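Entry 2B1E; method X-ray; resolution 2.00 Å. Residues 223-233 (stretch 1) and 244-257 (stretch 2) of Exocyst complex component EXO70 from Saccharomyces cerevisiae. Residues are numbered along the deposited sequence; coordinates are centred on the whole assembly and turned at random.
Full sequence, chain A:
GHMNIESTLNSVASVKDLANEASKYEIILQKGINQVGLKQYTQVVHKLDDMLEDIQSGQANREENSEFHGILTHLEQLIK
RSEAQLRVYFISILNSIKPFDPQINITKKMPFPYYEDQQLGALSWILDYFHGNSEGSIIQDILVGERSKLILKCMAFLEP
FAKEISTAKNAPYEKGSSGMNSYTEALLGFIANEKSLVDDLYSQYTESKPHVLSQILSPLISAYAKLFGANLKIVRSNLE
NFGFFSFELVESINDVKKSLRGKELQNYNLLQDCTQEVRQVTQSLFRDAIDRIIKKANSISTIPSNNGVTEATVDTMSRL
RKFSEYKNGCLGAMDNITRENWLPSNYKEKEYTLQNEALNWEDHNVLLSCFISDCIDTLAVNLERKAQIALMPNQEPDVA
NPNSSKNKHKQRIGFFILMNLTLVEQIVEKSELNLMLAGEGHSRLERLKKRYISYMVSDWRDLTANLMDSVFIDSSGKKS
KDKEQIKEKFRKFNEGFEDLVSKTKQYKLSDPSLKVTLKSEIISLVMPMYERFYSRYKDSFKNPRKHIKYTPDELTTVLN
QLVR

Stretch 1 223-233: AYAKLFGANLK
Stretch 2 244-257: FFSFELVESINDVK

Residues 223-233 and 244-257 belong to two α-helical segments of one chain that pack nearly antiparallel: their N-to-C directions differ by 162°, the signed crossing angle is -162°, and the axes approach to 10.9 Å. The first helix begins before Ala223 and the second continues beyond Lys257. Phi/psi values lie mostly near -65/-40, and i to i+4 bonds such as Phe228 N to Tyr224 O (2.7 Å) and Ile253 N to Leu249 O (3.0 Å) fix the helical rise. Register is set by two CA-CA pairs, Phe228 CA to Leu249 CA at 7.7 Å and Leu232 CA to Ser246 CA at 7.5 Å, so advancing four residues along one helix retreats three along the other. The contact buries 411 Å² in total.

The axis separation is wide enough to hold aromatic rings, and Tyr224 and Phe228, one turn apart, supply two of them. Tyr224 points its CA-CB bond toward the second helix; chi1 of 170° (t) and chi2 of 80° carry the ring across the gap. Its hydroxyl ends at Ser252, where Tyr224 OH and Ser252 OG form a short hydrogen bond of 2.5 Å, the one hydrogen bond between the segments. Ser252 is also t (chi1 -177°), and its OG is bonded elsewhere in the structure as well. Tyr224 OH lies 3.1 Å from Ile253 N, but the angle is poor, and that amide is already committed to Leu249 O.

The same tyrosine ring is packed on its face and its edge. Val256, with chi1 at 172° (t), lays CG2 over one face, 4.1 Å from the Tyr224 ring centroid and 23° off the normal, a CH-pi contact whose shortest distance is 3.8 Å from Val256 CG2 to Tyr224 CZ. Ile253 has a sideways CA-CB bond, yet chi1 -169° (t) and chi2 66° (p) bring CD1 to the ring edge, 3.7 Å from Tyr224 CE2.

Phe228 also starts sideways, and chi1 of -174° (t) with chi2 of 84° brings its ring end nearer the second helix. There Phe228 CE1 sits 3.5 Å from Leu249 O, which lies at the ring edge near its plane, 3.8 Å from Leu249 CB, and 4.1 Å from Ile253 CB. The ring therefore meets backbone and CB atoms across one helical turn.

Leu249 points toward the first helix as an m,t rotamer (chi1 -71°, chi2 176°). Its CD1 reaches 4.2 Å from Asn231 CB and 4.5 Å from Leu232 N, beyond the phenylalanine. Leu232 is t,p (-169°, 52°), sideways at CB with its end nearer the second helix.

At the far end, Asn231 and Phe245 both point toward the opposing helix. Asn231 is m (chi1 -59°) and Phe245 is t (chi1 -179°, chi2 56°). Gly229, Ala230 and Lys233 take no part, just as Val250, Glu251 and Asn254 direct CB away on the second helix.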

# COMPACT_ATOMS: atom_id res chain seq x y z
N ALA A 223 -16.37 1.86 -17.00
CA ALA A 223 -15.26 1.29 -17.74
C ALA A 223 -14.02 1.16 -16.87
O ALA A 223 -13.26 0.19 -16.98
CB ALA A 223 -14.95 2.16 -18.95
N TYR A 224 -13.81 2.15 -16.01
CA TYR A 224 -12.66 2.15 -15.10
C TYR A 224 -12.82 1.08 -14.04
O TYR A 224 -11.92 0.25 -13.84
CB TYR A 224 -12.53 3.52 -14.42
CG TYR A 224 -11.51 3.54 -13.30
CD1 TYR A 224 -10.15 3.66 -13.56
CD2 TYR A 224 -11.92 3.43 -11.97
CE1 TYR A 224 -9.21 3.66 -12.53
CE2 TYR A 224 -10.99 3.44 -10.93
CZ TYR A 224 -9.64 3.56 -11.21
OH TYR A 224 -8.73 3.59 -10.18
N ALA A 225 -13.96 1.10 -13.36
CA ALA A 225 -14.26 0.15 -12.30
C ALA A 225 -14.16 -1.29 -12.78
O ALA A 225 -13.73 -2.17 -12.03
CB ALA A 225 -15.65 0.42 -11.73
N LYS A 226 -14.56 -1.55 -14.02
CA LYS A 226 -14.50 -2.90 -14.55
C LYS A 226 -13.04 -3.32 -14.75
O LYS A 226 -12.65 -4.42 -14.35
CB LYS A 226 -15.25 -3.02 -15.88
CG LYS A 226 -15.15 -4.41 -16.48
CD LYS A 226 -16.19 -4.68 -17.54
CE LYS A 226 -16.07 -6.11 -18.06
NZ LYS A 226 -17.21 -6.52 -18.93
N LEU A 227 -12.26 -2.45 -15.36
CA LEU A 227 -10.85 -2.72 -15.61
C LEU A 227 -10.15 -2.88 -14.26
O LEU A 227 -9.24 -3.70 -14.11
CB LEU A 227 -10.22 -1.57 -16.39
CG LEU A 227 -8.94 -1.80 -17.20
CD1 LEU A 227 -8.51 -0.48 -17.83
CD2 LEU A 227 -7.84 -2.34 -16.31
N PHE A 228 -10.59 -2.09 -13.28
CA PHE A 228 -10.04 -2.12 -11.93
C PHE A 228 -10.29 -3.48 -11.27
O PHE A 228 -9.43 -4.02 -10.59
CB PHE A 228 -10.68 -1.02 -11.09
CG PHE A 228 -10.07 -0.87 -9.72
CD1 PHE A 228 -8.93 -0.10 -9.53
CD2 PHE A 228 -10.65 -1.50 -8.62
CE1 PHE A 228 -8.37 0.05 -8.26
CE2 PHE A 228 -10.10 -1.35 -7.34
CZ PHE A 228 -8.95 -0.57 -7.17
N GLY A 229 -11.50 -4.00 -11.47
CA GLY A 229 -11.85 -5.28 -10.90
C GLY A 229 -11.07 -6.40 -11.55
O GLY A 229 -10.79 -7.42 -10.93
N ALA A 230 -10.70 -6.19 -12.81
CA ALA A 230 -9.94 -7.19 -13.55
C ALA A 230 -8.58 -7.38 -12.90
O ALA A 230 -8.18 -8.51 -12.62
CB ALA A 230 -9.77 -6.74 -14.99
N ASN A 231 -7.88 -6.28 -12.64
CA ASN A 231 -6.56 -6.36 -12.01
C ASN A 231 -6.67 -6.86 -10.57
O ASN A 231 -5.81 -7.60 -10.10
CB ASN A 231 -5.88 -4.99 -12.01
CG ASN A 231 -5.70 -4.42 -13.40
OD1 ASN A 231 -6.67 -4.03 -14.05
ND2 ASN A 231 -4.46 -4.38 -13.88
N LEU A 232 -7.74 -6.47 -9.89
CA LEU A 232 -7.94 -6.89 -8.51
C LEU A 232 -8.24 -8.38 -8.43
O LEU A 232 -8.13 -8.99 -7.36
CB LEU A 232 -9.08 -6.08 -7.88
CG LEU A 232 -9.25 -6.22 -6.37
CD1 LEU A 232 -7.93 -5.96 -5.66
CD2 LEU A 232 -10.30 -5.23 -5.91
N LYS A 233 -8.62 -8.96 -9.56
CA LYS A 233 -8.92 -10.39 -9.63
C LYS A 233 -7.69 -11.13 -10.13
O LYS A 233 -7.40 -12.25 -9.69
CB LYS A 233 -10.08 -10.65 -10.59
CG LYS A 233 -11.40 -10.03 -10.16
CD LYS A 233 -12.45 -10.18 -11.25
CE LYS A 233 -13.74 -9.45 -10.89
NZ LYS A 233 -14.74 -9.54 -11.99
N PHE A 244 2.11 -6.46 -4.59
CA PHE A 244 2.41 -5.10 -4.18
C PHE A 244 1.78 -4.12 -5.16
O PHE A 244 1.79 -2.91 -4.94
CB PHE A 244 3.92 -4.88 -4.12
CG PHE A 244 4.59 -5.61 -2.99
CD1 PHE A 244 5.84 -6.18 -3.16
CD2 PHE A 244 3.96 -5.73 -1.75
CE1 PHE A 244 6.46 -6.86 -2.11
CE2 PHE A 244 4.57 -6.41 -0.70
CZ PHE A 244 5.82 -6.97 -0.88
N PHE A 245 1.24 -4.65 -6.25
CA PHE A 245 0.60 -3.82 -7.26
C PHE A 245 -0.62 -3.16 -6.65
O PHE A 245 -1.05 -2.10 -7.09
CB PHE A 245 0.19 -4.66 -8.47
CG PHE A 245 -0.47 -3.86 -9.56
CD1 PHE A 245 0.18 -2.77 -10.12
CD2 PHE A 245 -1.74 -4.19 -10.01
CE1 PHE A 245 -0.42 -2.02 -11.12
CE2 PHE A 245 -2.35 -3.45 -11.01
CZ PHE A 245 -1.69 -2.35 -11.57
N SER A 246 -1.18 -3.81 -5.63
CA SER A 246 -2.35 -3.29 -4.94
C SER A 246 -2.10 -1.88 -4.42
O SER A 246 -3.02 -1.05 -4.39
CB SER A 246 -2.73 -4.21 -3.78
OG SER A 246 -1.67 -4.31 -2.85
N PHE A 247 -0.87 -1.59 -4.02
CA PHE A 247 -0.53 -0.26 -3.52
C PHE A 247 -0.75 0.78 -4.61
O PHE A 247 -1.19 1.90 -4.32
CB PHE A 247 0.92 -0.21 -3.05
CG PHE A 247 1.19 -0.99 -1.79
CD1 PHE A 247 0.33 -0.89 -0.70
CD2 PHE A 247 2.32 -1.79 -1.68
CE1 PHE A 247 0.60 -1.58 0.49
CE2 PHE A 247 2.60 -2.48 -0.50
CZ PHE A 247 1.74 -2.38 0.58
N GLU A 248 -0.45 0.43 -5.86
CA GLU A 248 -0.62 1.35 -6.97
C GLU A 248 -2.09 1.46 -7.37
O GLU A 248 -2.52 2.48 -7.92
CB GLU A 248 0.21 0.90 -8.18
CG GLU A 248 1.70 0.85 -7.91
CD GLU A 248 2.50 0.44 -9.13
OE1 GLU A 248 3.68 0.07 -8.97
OE2 GLU A 248 1.95 0.50 -10.25
N LEU A 249 -2.86 0.41 -7.11
CA LEU A 249 -4.28 0.42 -7.43
C LEU A 249 -4.99 1.30 -6.41
O LEU A 249 -5.90 2.06 -6.76
CB LEU A 249 -4.85 -0.99 -7.39
CG LEU A 249 -4.42 -1.92 -8.53
CD1 LEU A 249 -4.99 -3.32 -8.30
CD2 LEU A 249 -4.91 -1.36 -9.87
N VAL A 250 -4.58 1.20 -5.15
CA VAL A 250 -5.18 2.02 -4.10
C VAL A 250 -4.99 3.49 -4.46
O VAL A 250 -5.90 4.30 -4.30
CB VAL A 250 -4.52 1.75 -2.72
CG1 VAL A 250 -4.97 2.79 -1.70
CG2 VAL A 250 -4.88 0.34 -2.24
N GLU A 251 -3.80 3.81 -4.97
CA GLU A 251 -3.48 5.18 -5.37
C GLU A 251 -4.37 5.62 -6.54
O GLU A 251 -4.78 6.78 -6.62
CB GLU A 251 -2.01 5.26 -5.79
CG GLU A 251 -1.61 6.61 -6.37
CD GLU A 251 -0.24 6.58 -7.01
OE1 GLU A 251 0.12 7.58 -7.67
OE2 GLU A 251 0.48 5.56 -6.85
N SER A 252 -4.65 4.69 -7.44
CA SER A 252 -5.49 4.97 -8.60
C SER A 252 -6.90 5.35 -8.17
O SER A 252 -7.37 6.45 -8.47
CB SER A 252 -5.54 3.74 -9.51
OG SER A 252 -6.29 4.01 -10.68
N ILE A 253 -7.57 4.44 -7.47
CA ILE A 253 -8.93 4.69 -7.02
C ILE A 253 -9.02 5.94 -6.13
O ILE A 253 -10.04 6.64 -6.15
CB ILE A 253 -9.51 3.47 -6.25
CG1 ILE A 253 -11.02 3.65 -6.03
CG2 ILE A 253 -8.81 3.30 -4.91
CD1 ILE A 253 -11.83 3.64 -7.31
N ASN A 254 -7.97 6.22 -5.37
CA ASN A 254 -7.97 7.41 -4.52
C ASN A 254 -7.97 8.66 -5.40
O ASN A 254 -8.76 9.58 -5.17
CB ASN A 254 -6.75 7.44 -3.60
CG ASN A 254 -6.87 6.47 -2.43
OD1 ASN A 254 -7.86 5.75 -2.31
ND2 ASN A 254 -5.86 6.46 -1.58
N ASP A 255 -7.09 8.70 -6.39
CA ASP A 255 -7.02 9.85 -7.29
C ASP A 255 -8.34 10.08 -8.03
O ASP A 255 -8.77 11.22 -8.21
CB ASP A 255 -5.89 9.67 -8.31
CG ASP A 255 -4.51 9.84 -7.68
OD1 ASP A 255 -4.43 10.36 -6.55
OD2 ASP A 255 -3.50 9.45 -8.33
N VAL A 256 -8.99 9.00 -8.46
CA VAL A 256 -10.25 9.13 -9.17
C VAL A 256 -11.33 9.64 -8.24
O VAL A 256 -12.08 10.55 -8.58
CB VAL A 256 -10.69 7.78 -9.79
CG1 VAL A 256 -12.10 7.90 -10.36
CG2 VAL A 256 -9.73 7.37 -10.90
N LYS A 257 -11.41 9.07 -7.04
CA LYS A 257 -12.41 9.51 -6.08
C LYS A 257 -12.28 10.97 -5.67
O LYS A 257 -13.29 11.67 -5.55
CB LYS A 257 -12.39 8.62 -4.82
CG LYS A 257 -12.91 7.22 -5.06
CD LYS A 257 -13.33 6.54 -3.76
CE LYS A 257 -12.18 6.39 -2.79
NZ LYS A 257 -12.59 5.61 -1.59